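Local coordinates for protein putative mandelate racemase (Zymomonas mobilis, PDB 2OX4) that probably acts as a magnesium-dependent lyase (dehydratase) of the mandelate racemase and muconate lactonizing enzyme family within the enolase superfamily, at residues Lys116-Lys121 with Glu299-Ala304; Val323-Ser328 with Gly365-Pro370; His330-Ile333 with Asn337-Ile340. All coordinates share one frame; numbering follows the deposited sequence.

Contact 1. Residues Lys116-Lys121 with Glu299-Ala304; sequences KLLGGK and EFKKIA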
ATOM      1  N   LYS C 116     -31.403 -17.918 -23.438  1.00 10.32           N
ATOM      2  CA  LYS C 116     -31.392 -19.333 -23.054  0.50 11.20           C
ATOM      3  C   LYS C 116     -29.996 -19.941 -23.228  1.00 13.60           C
ATOM      4  O   LYS C 116     -29.680 -20.926 -22.604  1.00 15.74           O
ATOM      5  CB  LYS C 116     -32.423 -20.144 -23.849  0.50 11.78           C
ATOM      6  CG  LYS C 116     -33.888 -19.772 -23.595  0.50 15.92           C
ATOM      7  CD  LYS C 116     -34.544 -20.655 -22.538  0.50 26.31           C
ATOM      8  CE  LYS C 116     -36.054 -20.378 -22.419  0.50 11.22           C
ATOM      9  NZ  LYS C 116     -36.875 -21.274 -23.290  0.50 14.92           N
ATOM     10  N   LEU C 117     -29.172 -19.338 -24.090  1.00 12.75           N
ATOM     11  CA  LEU C 117     -27.782 -19.779 -24.263  1.00 12.20           C
ATOM     12  C   LEU C 117     -26.786 -19.069 -23.336  1.00 11.34           C
ATOM     13  O   LEU C 117     -25.629 -19.468 -23.255  1.00 13.98           O
ATOM     14  CB  LEU C 117     -27.342 -19.643 -25.726  1.00  9.49           C
ATOM     15  CG  LEU C 117     -28.256 -20.333 -26.749  1.00 10.77           C
ATOM     16  CD1 LEU C 117     -27.797 -20.058 -28.178  1.00 12.82           C
ATOM     17  CD2 LEU C 117     -28.325 -21.818 -26.452  1.00 18.89           C
ATOM     18  N   LEU C 118     -27.247 -18.036 -22.643  1.00 12.18           N
ATOM     19  CA  LEU C 118     -26.394 -17.243 -21.738  1.00 12.02           C
ATOM     20  C   LEU C 118     -26.636 -17.570 -20.260  1.00 13.56           C
ATOM     21  O   LEU C 118     -26.039 -16.961 -19.365  1.00 13.52           O
ATOM     22  CB  LEU C 118     -26.635 -15.754 -21.976  1.00 15.61           C
ATOM     23  CG  LEU C 118     -26.360 -15.181 -23.368  1.00 11.77           C
ATOM     24  CD1 LEU C 118     -26.849 -13.721 -23.418  1.00 13.92           C
ATOM     25  CD2 LEU C 118     -24.866 -15.266 -23.698  1.00 17.36           C
ATOM     26  N   GLY C 119     -27.506 -18.541 -19.999  1.00 10.39           N
ATOM     27  CA  GLY C 119     -27.726 -19.003 -18.629  1.00 10.99           C
ATOM     28  C   GLY C 119     -29.147 -18.813 -18.124  1.00 13.23           C
ATOM     29  O   GLY C 119     -29.434 -19.057 -16.948  1.00 11.92           O
ATOM     30  N   GLY C 120     -30.043 -18.383 -19.011  1.00 12.02           N
ATOM     31  CA  GLY C 120     -31.470 -18.377 -18.704  1.00 10.89           C
ATOM     32  C   GLY C 120     -31.910 -17.044 -18.116  1.00 14.58           C
ATOM     33  O   GLY C 120     -31.148 -16.086 -18.137  1.00 19.71           O
ATOM     34  N   LYS C 121     -33.145 -16.979 -17.618  1.00 12.55           N
ATOM     35  CA  LYS C 121     -33.709 -15.742 -17.055  1.00  9.04           C
ATOM     36  C   LYS C 121     -33.408 -15.646 -15.568  1.00 10.55           C
ATOM     37  O   LYS C 121     -33.454 -16.658 -14.866  1.00 12.88           O
ATOM     38  CB  LYS C 121     -35.240 -15.753 -17.204  1.00 15.92           C
ATOM     39  CG  LYS C 121     -35.743 -15.283 -18.542  1.00 19.96           C
ATOM     40  CD  LYS C 121     -37.259 -15.128 -18.534  1.00 21.99           C
ATOM     41  CE  LYS C 121     -37.750 -14.861 -19.936  1.00 22.59           C
ATOM     42  NZ  LYS C 121     -38.834 -15.801 -20.300  1.00 26.72           N
ATOM     43  N   GLU C 299     -17.986 -11.170 -23.715  1.00  6.92           N
ATOM     44  CA  GLU C 299     -17.222 -10.358 -22.770  1.00  7.40           C
ATOM     45  C   GLU C 299     -18.113  -9.631 -21.770  1.00  7.77           C
ATOM     46  O   GLU C 299     -17.740  -9.482 -20.606  1.00  7.94           O
ATOM     47  CB  GLU C 299     -16.314  -9.375 -23.516  1.00  9.96           C
ATOM     48  CG  GLU C 299     -15.223  -8.737 -22.639  1.00  9.17           C
ATOM     49  CD  GLU C 299     -14.051  -9.659 -22.354  1.00 10.34           C
ATOM     50  OE1 GLU C 299     -14.082 -10.847 -22.732  1.00  9.76           O
ATOM     51  OE2 GLU C 299     -13.065  -9.179 -21.747  1.00  9.12           O
ATOM     52  N   PHE C 300     -19.282  -9.170 -22.211  1.00 10.23           N
ATOM     53  CA  PHE C 300     -20.270  -8.568 -21.291  1.00  9.12           C
ATOM     54  C   PHE C 300     -20.506  -9.492 -20.100  1.00 10.96           C
ATOM     55  O   PHE C 300     -20.501  -9.053 -18.950  1.00 10.27           O
ATOM     56  CB  PHE C 300     -21.603  -8.358 -22.001  1.00  8.56           C
ATOM     57  CG  PHE C 300     -22.662  -7.690 -21.155  1.00 14.05           C
ATOM     58  CD1 PHE C 300     -22.893  -6.317 -21.275  1.00 17.65           C
ATOM     59  CD2 PHE C 300     -23.470  -8.432 -20.286  1.00 10.55           C
ATOM     60  CE1 PHE C 300     -23.894  -5.691 -20.531  1.00 13.58           C
ATOM     61  CE2 PHE C 300     -24.459  -7.800 -19.510  1.00 10.50           C
ATOM     62  CZ  PHE C 300     -24.671  -6.436 -19.642  1.00 17.53           C
ATOM     63  N   LYS C 301     -20.711 -10.774 -20.385  1.00 11.61           N
ATOM     64  CA  LYS C 301     -20.956 -11.762 -19.342  1.00 12.67           C
ATOM     65  C   LYS C 301     -19.780 -11.847 -18.376  1.00 13.95           C
ATOM     66  O   LYS C 301     -19.963 -11.845 -17.158  1.00 11.66           O
ATOM     67  CB  LYS C 301     -21.230 -13.136 -19.959  1.00 13.03           C
ATOM     68  CG  LYS C 301     -21.972 -14.092 -19.040  1.00 25.99           C
ATOM     69  CD  LYS C 301     -22.727 -15.147 -19.833  1.00 30.04           C
ATOM     70  CE  LYS C 301     -22.614 -16.515 -19.181  1.00 35.95           C
ATOM     71  NZ  LYS C 301     -23.156 -16.516 -17.795  1.00 35.03           N
ATOM     72  N   LYS C 302     -18.572 -11.922 -18.925  1.00  9.68           N
ATOM     73  CA  LYS C 302     -17.354 -11.968 -18.103  1.00  7.56           C
ATOM     74  C   LYS C 302     -17.190 -10.728 -17.224  1.00  8.30           C
ATOM     75  O   LYS C 302     -16.792 -10.825 -16.056  1.00  9.67           O
ATOM     76  CB  LYS C 302     -16.113 -12.189 -18.987  1.00  8.85           C
ATOM     77  CG  LYS C 302     -16.181 -13.506 -19.802  1.00  8.94           C
ATOM     78  CD  LYS C 302     -14.957 -13.739 -20.708  1.00  9.40           C
ATOM     79  CE  LYS C 302     -15.175 -15.006 -21.570  1.00 12.16           C
ATOM     80  NZ  LYS C 302     -14.019 -15.278 -22.477  1.00 12.16           N
ATOM     81  N   ILE C 303     -17.513  -9.567 -17.778  1.00  6.41           N
ATOM     82  CA  ILE C 303     -17.440  -8.318 -17.010  1.00  7.29           C
ATOM     83  C   ILE C 303     -18.476  -8.316 -15.894  1.00 11.51           C
ATOM     84  O   ILE C 303     -18.146  -8.032 -14.746  1.00  8.52           O
ATOM     85  CB  ILE C 303     -17.622  -7.065 -17.906  1.00  7.31           C
ATOM     86  CG1 ILE C 303     -16.448  -6.951 -18.888  1.00  6.54           C
ATOM     87  CG2 ILE C 303     -17.739  -5.800 -17.035  1.00  7.45           C
ATOM     88  CD1 ILE C 303     -16.763  -6.114 -20.149  1.00 10.32           C
ATOM     89  N   ALA C 304     -19.721  -8.646 -16.235  1.00  9.90           N
ATOM     90  CA  ALA C 304     -20.791  -8.678 -15.242  1.00 10.44           C
ATOM     91  C   ALA C 304     -20.507  -9.699 -14.121  1.00 12.17           C
ATOM     92  O   ALA C 304     -20.751  -9.427 -12.944  1.00  7.61           O
ATOM     93  CB  ALA C 304     -22.127  -8.960 -15.915  1.00  7.93           C
TER
HETATM   94  O   HOH W   1     -25.224 -14.383 -18.189  1.00 14.73           O

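Contact 2. Residues Val323-Ser328 with Gly365-Pro370; sequences VAEAAS and GRYKVP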
ATOM      1  N   VAL C 323     -31.090  -3.507 -33.200  1.00 12.94           N
ATOM      2  CA  VAL C 323     -30.164  -4.635 -33.047  1.00 11.13           C
ATOM      3  C   VAL C 323     -29.480  -4.557 -31.681  1.00 13.41           C
ATOM      4  O   VAL C 323     -29.584  -5.493 -30.897  1.00  9.72           O
ATOM      5  CB  VAL C 323     -29.125  -4.718 -34.205  1.00 10.77           C
ATOM      6  CG1 VAL C 323     -28.087  -5.828 -33.940  1.00 11.50           C
ATOM      7  CG2 VAL C 323     -29.846  -4.998 -35.547  1.00 12.01           C
ATOM      8  N   ALA C 324     -28.810  -3.436 -31.408  1.00  9.69           N
ATOM      9  CA  ALA C 324     -28.229  -3.179 -30.085  1.00 12.57           C
ATOM     10  C   ALA C 324     -29.242  -3.344 -28.956  1.00 15.15           C
ATOM     11  O   ALA C 324     -28.951  -3.972 -27.930  1.00  9.87           O
ATOM     12  CB  ALA C 324     -27.603  -1.787 -30.039  1.00 16.72           C
ATOM     13  N   GLU C 325     -30.437  -2.785 -29.122  1.00 13.48           N
ATOM     14  CA  GLU C 325     -31.391  -2.840 -28.011  1.00 14.25           C
ATOM     15  C   GLU C 325     -31.895  -4.252 -27.716  1.00  8.26           C
ATOM     16  O   GLU C 325     -31.893  -4.680 -26.545  1.00 11.73           O
ATOM     17  CB  GLU C 325     -32.540  -1.831 -28.127  1.00 17.56           C
ATOM     18  CG  GLU C 325     -33.325  -1.736 -26.786  1.00 23.46           C
ATOM     19  CD  GLU C 325     -33.873  -0.346 -26.450  1.00 42.33           C
ATOM     20  OE1 GLU C 325     -34.393   0.327 -27.367  1.00 30.06           O
ATOM     21  OE2 GLU C 325     -33.816   0.059 -25.256  1.00 21.65           O
ATOM     22  N   ALA C 326     -32.293  -4.979 -28.763  1.00 10.42           N
ATOM     23  CA  ALA C 326     -32.730  -6.362 -28.605  1.00 11.58           C
ATOM     24  C   ALA C 326     -31.633  -7.208 -27.954  1.00 11.59           C
ATOM     25  O   ALA C 326     -31.906  -7.977 -27.033  1.00 10.17           O
ATOM     26  CB  ALA C 326     -33.134  -6.967 -29.953  1.00 11.39           C
ATOM     27  N   ALA C 327     -30.401  -7.056 -28.434  1.00  9.15           N
ATOM     28  CA  ALA C 327     -29.277  -7.825 -27.895  1.00  9.60           C
ATOM     29  C   ALA C 327     -29.117  -7.551 -26.401  1.00 10.54           C
ATOM     30  O   ALA C 327     -28.953  -8.483 -25.615  1.00 13.16           O
ATOM     31  CB  ALA C 327     -27.992  -7.504 -28.646  1.00 13.74           C
ATOM     32  N   SER C 328     -29.216  -6.277 -26.011  1.00  9.63           N
ATOM     33  CA  SER C 328     -29.013  -5.888 -24.608  1.00 10.38           C
ATOM     34  C   SER C 328     -30.004  -6.545 -23.642  1.00 12.75           C
ATOM     35  O   SER C 328     -29.666  -6.830 -22.505  1.00 10.77           O
ATOM     36  CB  SER C 328     -29.036  -4.367 -24.451  1.00 12.39           C
ATOM     37  OG  SER C 328     -30.350  -3.846 -24.616  1.00 11.35           O
ATOM     38  N   GLY C 365     -43.192   1.182 -18.479  1.00 17.95           N
ATOM     39  CA  GLY C 365     -41.849   1.284 -17.901  1.00 14.34           C
ATOM     40  C   GLY C 365     -41.123  -0.040 -17.686  1.00 16.09           C
ATOM     41  O   GLY C 365     -40.108  -0.089 -16.982  1.00 17.72           O
ATOM     42  N   ARG C 366     -41.636  -1.112 -18.287  1.00 14.05           N
ATOM     43  CA  ARG C 366     -41.056  -2.457 -18.152  1.00 13.83           C
ATOM     44  C   ARG C 366     -40.670  -3.020 -19.526  1.00 16.35           C
ATOM     45  O   ARG C 366     -41.408  -2.856 -20.497  1.00 15.13           O
ATOM     46  CB  ARG C 366     -42.051  -3.432 -17.495  1.00 13.78           C
ATOM     47  CG  ARG C 366     -42.693  -2.977 -16.190  1.00 18.72           C
ATOM     48  CD  ARG C 366     -41.670  -2.649 -15.101  1.00 18.91           C
ATOM     49  NE  ARG C 366     -41.025  -3.834 -14.530  1.00 16.67           N
ATOM     50  CZ  ARG C 366     -40.231  -3.801 -13.463  1.00 19.33           C
ATOM     51  NH1 ARG C 366     -39.685  -4.922 -13.001  1.00 16.43           N
ATOM     52  NH2 ARG C 366     -39.989  -2.646 -12.849  1.00 18.94           N
ATOM     53  N   TYR C 367     -39.532  -3.712 -19.597  1.00 12.58           N
ATOM     54  CA  TYR C 367     -39.162  -4.464 -20.798  1.00 12.02           C
ATOM     55  C   TYR C 367     -39.261  -5.978 -20.594  1.00 17.32           C
ATOM     56  O   TYR C 367     -38.861  -6.498 -19.556  1.00 16.14           O
ATOM     57  CB  TYR C 367     -37.719  -4.136 -21.201  1.00 13.64           C
ATOM     58  CG  TYR C 367     -37.542  -3.320 -22.473  1.00 15.41           C
ATOM     59  CD1 TYR C 367     -36.650  -2.255 -22.499  1.00 16.54           C
ATOM     60  CD2 TYR C 367     -38.242  -3.624 -23.648  1.00 14.36           C
ATOM     61  CE1 TYR C 367     -36.443  -1.507 -23.649  1.00 14.02           C
ATOM     62  CE2 TYR C 367     -38.049  -2.873 -24.807  1.00 14.54           C
ATOM     63  CZ  TYR C 367     -37.150  -1.818 -24.797  1.00 16.32           C
ATOM     64  OH  TYR C 367     -36.928  -1.055 -25.923  1.00 18.61           O
ATOM     65  N   LYS C 368     -39.752  -6.687 -21.605  1.00 13.30           N
ATOM     66  CA  LYS C 368     -39.589  -8.141 -21.675  1.00 13.26           C
ATOM     67  C   LYS C 368     -38.547  -8.505 -22.732  1.00  9.12           C
ATOM     68  O   LYS C 368     -38.435  -7.834 -23.757  1.00 12.84           O
ATOM     69  CB  LYS C 368     -40.928  -8.814 -21.994  1.00 18.80           C
ATOM     70  CG  LYS C 368     -41.835  -8.973 -20.776  1.00 23.43           C
ATOM     71  CD  LYS C 368     -43.214  -9.465 -21.178  1.00 38.86           C
ATOM     72  CE  LYS C 368     -44.189  -9.382 -20.012  1.00 44.13           C
ATOM     73  NZ  LYS C 368     -43.846 -10.340 -18.925  1.00 59.41           N
ATOM     74  N   VAL C 369     -37.787  -9.566 -22.486  1.00 12.59           N
ATOM     75  CA  VAL C 369     -36.810 -10.035 -23.478  1.00 12.55           C
ATOM     76  C   VAL C 369     -37.547 -10.628 -24.689  1.00 13.21           C
ATOM     77  O   VAL C 369     -38.594 -11.268 -24.517  1.00 14.02           O
ATOM     78  CB  VAL C 369     -35.828 -11.065 -22.855  1.00 15.02           C
ATOM     79  CG1 VAL C 369     -36.528 -12.396 -22.549  1.00 11.59           C
ATOM     80  CG2 VAL C 369     -34.597 -11.263 -23.743  1.00 12.71           C
ATOM     81  N   PRO C 370     -37.034 -10.392 -25.920  1.00 13.58           N
ATOM     82  CA  PRO C 370     -37.605 -11.136 -27.056  1.00 14.07           C
ATOM     83  C   PRO C 370     -37.539 -12.656 -26.860  1.00 16.62           C
ATOM     84  O   PRO C 370     -36.622 -13.175 -26.212  1.00 15.94           O
ATOM     85  CB  PRO C 370     -36.726 -10.708 -28.242  1.00 11.35           C
ATOM     86  CG  PRO C 370     -36.196  -9.351 -27.839  1.00 18.95           C
ATOM     87  CD  PRO C 370     -35.977  -9.455 -26.350  1.00 15.84           C
TER

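Contact 3. Residues His330-Ile333 with Asn337-Ile340; sequences HAEI and NFCI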
ATOM      1  N   HIS C 330     -31.317  -9.547 -23.849  1.00  7.14           N
ATOM      2  CA  HIS C 330     -30.844 -10.913 -23.603  1.00 10.17           C
ATOM      3  C   HIS C 330     -29.714 -10.934 -22.581  1.00 10.06           C
ATOM      4  O   HIS C 330     -29.755 -11.721 -21.631  1.00  9.19           O
ATOM      5  CB  HIS C 330     -30.395 -11.571 -24.899  1.00  7.77           C
ATOM      6  CG  HIS C 330     -31.521 -11.839 -25.851  1.00 10.35           C
ATOM      7  ND1 HIS C 330     -32.290 -12.982 -25.790  1.00  9.95           N
ATOM      8  CD2 HIS C 330     -32.021 -11.101 -26.872  1.00 15.37           C
ATOM      9  CE1 HIS C 330     -33.207 -12.942 -26.745  1.00  9.40           C
ATOM     10  NE2 HIS C 330     -33.064 -11.812 -27.416  1.00 10.50           N
ATOM     11  N   ALA C 331     -28.730 -10.060 -22.775  1.00 10.05           N
ATOM     12  CA  ALA C 331     -27.563  -9.981 -21.876  1.00 11.65           C
ATOM     13  C   ALA C 331     -28.016  -9.670 -20.443  1.00 10.26           C
ATOM     14  O   ALA C 331     -27.595 -10.320 -19.492  1.00 10.29           O
ATOM     15  CB  ALA C 331     -26.575  -8.914 -22.379  1.00 11.46           C
ATOM     16  N   GLU C 332     -28.909  -8.696 -20.307  1.00  8.03           N
ATOM     17  CA  GLU C 332     -29.356  -8.235 -19.000  1.00  8.26           C
ATOM     18  C   GLU C 332     -30.257  -9.205 -18.257  1.00 12.78           C
ATOM     19  O   GLU C 332     -30.151  -9.340 -17.036  1.00 10.72           O
ATOM     20  CB  GLU C 332     -30.051  -6.892 -19.119  1.00  8.40           C
ATOM     21  CG  GLU C 332     -29.091  -5.749 -19.441  1.00 11.19           C
ATOM     22  CD  GLU C 332     -29.821  -4.441 -19.673  1.00 15.72           C
ATOM     23  OE1 GLU C 332     -30.921  -4.452 -20.275  1.00 16.93           O
ATOM     24  OE2 GLU C 332     -29.299  -3.394 -19.249  1.00 15.71           O
ATOM     25  N   ILE C 333     -31.161  -9.875 -18.974  1.00 10.98           N
ATOM     26  CA  ILE C 333     -32.060 -10.821 -18.302  1.00 11.93           C
ATOM     27  C   ILE C 333     -31.289 -12.044 -17.792  1.00 11.06           C
ATOM     28  O   ILE C 333     -31.712 -12.694 -16.837  1.00 11.83           O
ATOM     29  CB  ILE C 333     -33.269 -11.233 -19.198  1.00 12.11           C
ATOM     30  CG1 ILE C 333     -34.453 -11.668 -18.322  1.00 15.47           C
ATOM     31  CG2 ILE C 333     -32.890 -12.316 -20.199  1.00  9.25           C
ATOM     32  CD1 ILE C 333     -35.794 -11.236 -18.861  1.00 22.21           C
ATOM     33  N   ASN C 337     -26.944  -9.770 -11.350  1.00  9.62           N
ATOM     34  CA  ASN C 337     -26.645  -8.449 -10.808  1.00  9.22           C
ATOM     35  C   ASN C 337     -27.085  -7.308 -11.733  1.00 12.75           C
ATOM     36  O   ASN C 337     -26.336  -6.387 -12.014  1.00  8.49           O
ATOM     37  CB  ASN C 337     -25.160  -8.311 -10.368  1.00  8.25           C
ATOM     38  CG  ASN C 337     -24.146  -8.620 -11.499  1.00  8.97           C
ATOM     39  OD1 ASN C 337     -24.410  -9.436 -12.378  1.00  9.81           O
ATOM     40  ND2 ASN C 337     -22.965  -7.974 -11.446  1.00  8.14           N
ATOM     41  N   PHE C 338     -28.321  -7.378 -12.209  1.00 14.75           N
ATOM     42  CA  PHE C 338     -28.886  -6.342 -13.072  1.00 12.62           C
ATOM     43  C   PHE C 338     -29.460  -5.197 -12.231  1.00 12.56           C
ATOM     44  O   PHE C 338     -30.135  -5.444 -11.233  1.00 14.54           O
ATOM     45  CB  PHE C 338     -29.993  -6.974 -13.946  1.00 11.75           C
ATOM     46  CG  PHE C 338     -30.876  -5.974 -14.657  1.00 12.44           C
ATOM     47  CD1 PHE C 338     -30.417  -5.297 -15.780  1.00 13.53           C
ATOM     48  CD2 PHE C 338     -32.180  -5.749 -14.219  1.00 11.64           C
ATOM     49  CE1 PHE C 338     -31.243  -4.388 -16.456  1.00 13.45           C
ATOM     50  CE2 PHE C 338     -33.011  -4.843 -14.879  1.00 12.10           C
ATOM     51  CZ  PHE C 338     -32.541  -4.165 -15.998  1.00 10.49           C
ATOM     52  N   CYS C 339     -29.203  -3.950 -12.642  1.00  8.64           N
ATOM     53  CA  CYS C 339     -29.733  -2.769 -11.949  1.00 11.72           C
ATOM     54  C   CYS C 339     -31.031  -2.257 -12.624  1.00 13.06           C
ATOM     55  O   CYS C 339     -32.117  -2.270 -12.024  1.00 12.37           O
ATOM     56  CB  CYS C 339     -28.680  -1.644 -11.936  1.00 11.49           C
ATOM     57  SG  CYS C 339     -29.285  -0.119 -11.191  1.00 17.28           S
ATOM     58  N   ILE C 340     -30.904  -1.826 -13.873  1.00 10.52           N
ATOM     59  CA  ILE C 340     -31.975  -1.094 -14.581  1.00  9.31           C
ATOM     60  C   ILE C 340     -31.592  -1.031 -16.064  1.00 13.20           C
ATOM     61  O   ILE C 340     -30.411  -1.184 -16.411  1.00 10.16           O
ATOM     62  CB  ILE C 340     -32.201   0.320 -13.970  1.00  8.16           C
ATOM     63  CG1 ILE C 340     -33.537   0.919 -14.437  1.00  9.14           C
ATOM     64  CG2 ILE C 340     -30.991   1.248 -14.210  1.00 12.07           C
ATOM     65  CD1 ILE C 340     -33.931   2.185 -13.688  1.00 13.23           C
TER

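Contact 1. Residues Lys116-Lys121 with Glu299-Ala304
The loop that runs from helix 89-110 into strand 126-131 meets helix 296-309 of the barrel here, through Leu118 on the loop and Lys301 on the helix. The lysine reaches across to the backbone of Leu118. Its NZ makes a weak hydrogen bond to Leu118 O at 3.3 Å. One water completes a small triangle: it donates to Leu118 O at 2.9 Å and accepts from Lys301 NZ at 3.0 Å. The carbonyl oxygen is thus approached by two donors. Lys301 CE also lies 3.5 Å from Leu118 O. The side chain leaves the helix with CG anti to the backbone N (chi1 -159°), and bends at chi3 and chi4 bring the amine to the carbonyl. In fold terms, a connection leaving the N-terminal capping domain touches an outer helix of the enolase-type barrel. Apolar packing is slight, with Leu118 CD2 4.4 Å from Lys301 CD. The stronger partner of Lys301 NZ is Glu71 of the second subunit, in a salt bridge. Gly119 makes backbone hydrogen bonds to that same subunit. A glycerol, probably from the crystallisation liquor, lies about 3 Å from the Lys301 side chain at the nearest atoms.

Contact 2. Residues Val323-Ser328 with Gly365-Pro370
Tyr367 sets its hydroxyl against the carboxylate of Glu325. Tyr367 OH lies 3.2 Å from Glu325 CD. Glu325 OE2 comes 3.4 Å from Tyr367 OH, but the angle is too poor for a hydrogen bond. The same oxygen is 3.5 Å from Tyr367 CE1. The two side chains cross at about a right angle, and the carboxylate and ring planes are 63° apart. Glu325 arrives with CG anti to the backbone N (chi1 -168°), and a bend at chi2 turns the carboxylate to the phenol.

Tyr367 OH and Glu325 OE2 find their hydrogen bonds elsewhere: the first bonds to Tyr360 O, the second to His341 NE2 and His343 ND1, and both imidazoles also pack edge-to-face with the Tyr367 ring. The two histidines probably help to fix both the carboxylate and the ring.

One turn along the helix, Ser328 OG donates a short bond of 2.6 Å to Glu325 O. The hydroxyl stands 20° off the carbonyl plane. The second point of contact is apolar: Ala326 CB meets Pro370 CG at 4.4 Å.

Segment 323-328 belongs to helix 322-333, which leads into strand 341-344 of the barrel. Tyr367 belongs to the short strand 366-367, which pairs antiparallel with strand 126-131, and its ring touches Val128 there and Leu329 on the helix. Pro370, in the loop after strand 366-367, fits against Leu329 of helix 322-333 and against Tyr360.

Contact 3. Residues His330-Ile333 with Asn337-Ile340
This is a buried contact between an acidic side chain and an aromatic ring, local in sequence. It lies where helix 322-333 ends and the chain turns toward strand 341-344 of the barrel. Glu332 and Phe338 carry it. The glutamate crosses the ring obliquely at CD1 and CE1, with CB 3.7 Å from Phe338 CD1. Further out, Glu332 CD is 3.5 Å from Phe338 CE1. Glu332 OE2 is also 3.5 Å from Phe338 CE1, at the ring edge and in its plane. A carboxylate oxygen there faces the slightly positive C-H rim, which is probably favourable. The carboxylate is turned 74° from the ring plane. With CG anti to the carbonyl carbon (chi1 -71°) and the chain extended beyond, Glu332 carries its carboxylate out to CE1. Within its own segment, Ile340 N stands 3.5 Å above one face of the Phe338 ring, offset toward the rim.

Both oxygens of the carboxylate have polar partners: Glu332 OE1 hydrogen-bonds to His341 ND1, and Glu332 OE2 to the backbone Ala316 N. With an alanine in place of Glu332, His341 ND1 and Ala316 N would probably lose this partner, and a gap is likely to open beside CE1 of Phe338.

Around the contact, Glu332 and Phe338 both touch Leu126 of strand 126-131, and Ile340 reaches Arg127 and Tyr129 on the same strand. Cys339 bonds through its backbone to Val314 of strand 313-314, and Ala331 packs on Phe297 and Phe300 of helix 296-309, which flanks helix 322-333.

How the contacts relate
Contacts 2 and 3 both use helix 322-333, and their centres are about 10 Å apart. His341 ties them together, bonding Glu325 through one ring nitrogen and Glu332 through the other. Contact 1 lies about 9 Å from contact 3, centre to centre. Ala304 O and Asn337 ND2 probably form a hydrogen bond between those two at 3.0 Å, and Phe300 CE2 packs on Ala331 CB at 3.7 Å. Lys121 CE also touches Val369 CG1 of contact 2 at 3.8 Å. The magnesium ion, held by Glu215, Glu241 and Glu267, is about 12 Å from the Ile340 side chain and about 13 Å from that of Glu325.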